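Local structure of Nsp15 (Middle East respiratory syndrome-related coronavirus, 5YVD) at residues E230-Y234 / G243-L247. The protein is an endoribonuclease of the coronavirus replicase, probably cleaving RNA at uridylates through its EndoU-type domain. Numbering follows the deposited sequence.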
ATOM      1  N   GLU A 230      41.022 -28.322  -9.044  1.00 43.89           N
ATOM      2  CA  GLU A 230      39.904 -29.195  -8.729  1.00 43.16           C
ATOM      3  C   GLU A 230      39.046 -28.490  -7.682  1.00 42.54           C
ATOM      4  O   GLU A 230      37.849 -28.256  -7.896  1.00 41.30           O
ATOM      5  CB  GLU A 230      40.437 -30.558  -8.228  1.00 42.63           C
ATOM      6  CG  GLU A 230      39.891 -31.832  -8.884  1.00 40.71           C
ATOM      7  CD  GLU A 230      39.785 -31.766 -10.394  1.00 39.31           C
ATOM      8  OE1 GLU A 230      40.653 -32.341 -11.073  1.00 35.87           O
ATOM      9  OE2 GLU A 230      38.809 -31.150 -10.890  1.00 37.48           O
ATOM     10  N   HIS A 231      39.684 -28.094  -6.586  1.00 42.05           N
ATOM     11  CA  HIS A 231      38.999 -27.381  -5.495  1.00 42.77           C
ATOM     12  C   HIS A 231      38.565 -25.968  -5.913  1.00 41.65           C
ATOM     13  O   HIS A 231      37.385 -25.615  -5.819  1.00 42.95           O
ATOM     14  CB  HIS A 231      39.916 -27.289  -4.262  1.00 41.48           C
ATOM     15  CG  HIS A 231      39.236 -26.778  -3.030  1.00 39.02           C
ATOM     16  ND1 HIS A 231      38.560 -27.600  -2.153  1.00 41.66           N
ATOM     17  CD2 HIS A 231      39.135 -25.533  -2.523  1.00 38.66           C
ATOM     18  CE1 HIS A 231      38.070 -26.884  -1.158  1.00 37.92           C
ATOM     19  NE2 HIS A 231      38.409 -25.625  -1.357  1.00 40.35           N
ATOM     20  N   VAL A 232      39.510 -25.187  -6.412  1.00 37.59           N
ATOM     21  CA  VAL A 232      39.304 -23.759  -6.559  1.00 40.43           C
ATOM     22  C   VAL A 232      38.367 -23.438  -7.729  1.00 40.38           C
ATOM     23  O   VAL A 232      37.398 -22.695  -7.586  1.00 43.99           O
ATOM     24  CB  VAL A 232      40.661 -23.018  -6.709  1.00 40.71           C
ATOM     25  CG1 VAL A 232      40.436 -21.542  -6.938  1.00 42.89           C
ATOM     26  CG2 VAL A 232      41.525 -23.196  -5.473  1.00 40.16           C
ATOM     27  N   VAL A 233      38.646 -24.000  -8.890  1.00 39.57           N
ATOM     28  CA  VAL A 233      37.912 -23.630 -10.094  1.00 40.09           C
ATOM     29  C   VAL A 233      36.773 -24.606 -10.418  1.00 39.08           C
ATOM     30  O   VAL A 233      35.607 -24.208 -10.517  1.00 42.16           O
ATOM     31  CB  VAL A 233      38.863 -23.514 -11.282  1.00 39.73           C
ATOM     32  CG1 VAL A 233      38.164 -22.843 -12.454  1.00 41.80           C
ATOM     33  CG2 VAL A 233      40.094 -22.707 -10.870  1.00 40.78           C
ATOM     34  N   TYR A 234      37.092 -25.883 -10.555  1.00 37.43           N
ATOM     35  CA  TYR A 234      36.067 -26.879 -10.884  1.00 34.71           C
ATOM     36  C   TYR A 234      35.020 -26.981  -9.812  1.00 35.72           C
ATOM     37  O   TYR A 234      33.843 -27.163 -10.115  1.00 34.43           O
ATOM     38  CB  TYR A 234      36.693 -28.220 -11.116  1.00 31.88           C
ATOM     39  CG  TYR A 234      37.438 -28.252 -12.402  1.00 32.21           C
ATOM     40  CD1 TYR A 234      36.756 -28.441 -13.603  1.00 33.47           C
ATOM     41  CD2 TYR A 234      38.814 -28.070 -12.440  1.00 30.11           C
ATOM     42  CE1 TYR A 234      37.421 -28.472 -14.812  1.00 32.58           C
ATOM     43  CE2 TYR A 234      39.487 -28.100 -13.638  1.00 31.34           C
ATOM     44  CZ  TYR A 234      38.783 -28.300 -14.819  1.00 32.50           C
ATOM     45  OH  TYR A 234      39.440 -28.328 -16.020  1.00 34.70           O
ATOM     46  N   GLY A 243      32.897 -27.106  -1.651  1.00 36.03           N
ATOM     47  CA  GLY A 243      34.284 -26.647  -1.624  1.00 36.14           C
ATOM     48  C   GLY A 243      34.686 -25.779  -2.809  1.00 37.12           C
ATOM     49  O   GLY A 243      34.343 -26.067  -3.943  1.00 38.21           O
ATOM     50  N   GLY A 244      35.431 -24.720  -2.540  1.00 36.59           N
ATOM     51  CA  GLY A 244      35.948 -23.851  -3.581  1.00 36.83           C
ATOM     52  C   GLY A 244      34.890 -23.209  -4.464  1.00 38.56           C
ATOM     53  O   GLY A 244      33.887 -22.666  -3.971  1.00 38.12           O
ATOM     54  N   LEU A 245      35.140 -23.286  -5.775  1.00 39.24           N
ATOM     55  CA  LEU A 245      34.293 -22.713  -6.812  1.00 39.20           C
ATOM     56  C   LEU A 245      34.236 -21.177  -6.712  1.00 42.54           C
ATOM     57  O   LEU A 245      33.183 -20.604  -6.500  1.00 45.93           O
ATOM     58  CB  LEU A 245      32.900 -23.348  -6.785  1.00 36.14           C
ATOM     59  CG  LEU A 245      32.069 -23.197  -8.067  1.00 37.77           C
ATOM     60  CD1 LEU A 245      32.545 -24.094  -9.219  1.00 36.03           C
ATOM     61  CD2 LEU A 245      30.592 -23.463  -7.786  1.00 39.48           C
ATOM     62  N   HIS A 246      35.377 -20.518  -6.887  1.00 43.01           N
ATOM     63  CA  HIS A 246      35.454 -19.073  -6.706  1.00 43.95           C
ATOM     64  C   HIS A 246      35.606 -18.294  -8.027  1.00 45.18           C
ATOM     65  O   HIS A 246      35.711 -17.060  -8.026  1.00 42.06           O
ATOM     66  CB  HIS A 246      36.570 -18.744  -5.708  1.00 44.71           C
ATOM     67  CG  HIS A 246      36.330 -19.322  -4.340  1.00 46.63           C
ATOM     68  ND1 HIS A 246      35.328 -18.871  -3.504  1.00 46.65           N
ATOM     69  CD2 HIS A 246      36.934 -20.340  -3.682  1.00 46.51           C
ATOM     70  CE1 HIS A 246      35.330 -19.582  -2.391  1.00 47.42           C
ATOM     71  NE2 HIS A 246      36.297 -20.478  -2.472  1.00 48.05           N
ATOM     72  N   LEU A 247      35.567 -19.001  -9.156  1.00 44.58           N
ATOM     73  CA  LEU A 247      35.775 -18.347 -10.440  1.00 44.10           C
ATOM     74  C   LEU A 247      34.568 -18.607 -11.308  1.00 39.68           C
ATOM     75  O   LEU A 247      34.084 -19.723 -11.348  1.00 41.33           O
ATOM     76  CB  LEU A 247      37.059 -18.846 -11.098  1.00 45.83           C
ATOM     77  CG  LEU A 247      37.519 -17.991 -12.282  1.00 51.98           C
ATOM     78  CD1 LEU A 247      38.138 -16.697 -11.781  1.00 53.56           C
ATOM     79  CD2 LEU A 247      38.499 -18.735 -13.190  1.00 54.48           C
TER
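His231 and Val232 turn their backbone carbonyls from the last turn of helix 229-234 onto the chain that returns at 243-247, a worked example of a helix end finding its donors in a nearby loop. Leu245 N donates a hydrogen bond to His231 O at 3.2 Å, in the carbonyl plane. One residue on in both segments, His246 N donates one to Val232 O at 3.1 Å, almost straight out from the C=O, with 168° at the oxygen. Gly244 has no side chain facing the helix, so its CA can lie close, in a CH...O contact of 3.2 Å with His231 O.

With CG anti to the backbone N (chi1 -171°), the His231 imidazole reaches along the loop, one face over the Gly243-Gly244 peptide; Gly243 C stands 3.9 Å above its plane. Gly244 O lies similarly over a face of His246, and His231 NE2 is 5.7 Å from His246 NE2, not in contact.

The one apolar pair is Val233 and Leu247, whose side chains lie side by side, with Val233 CG1 4.2 Å from Leu247 CD2. Leu245 CD1 lies beside the oxygens Val233 O and Tyr234 O.

His246 ND1 is hydrogen-bonded to Ser290 O, and Lys286 NZ to Gly244 O. His246 NE2 hydrogen-bonds a glycerol, probably from the crystallisation liquor, that may mark a pocket; His231, His246 and Lys286 are consistent with the His-His-Lys active site of EndoU enzymes. Phe299 of helix 296-304 packs on Val232, Val233 and Leu247, whereas Tyr234 turns to helix 215-221, and Leu247 stands at the N-cap position just before helix 248-255.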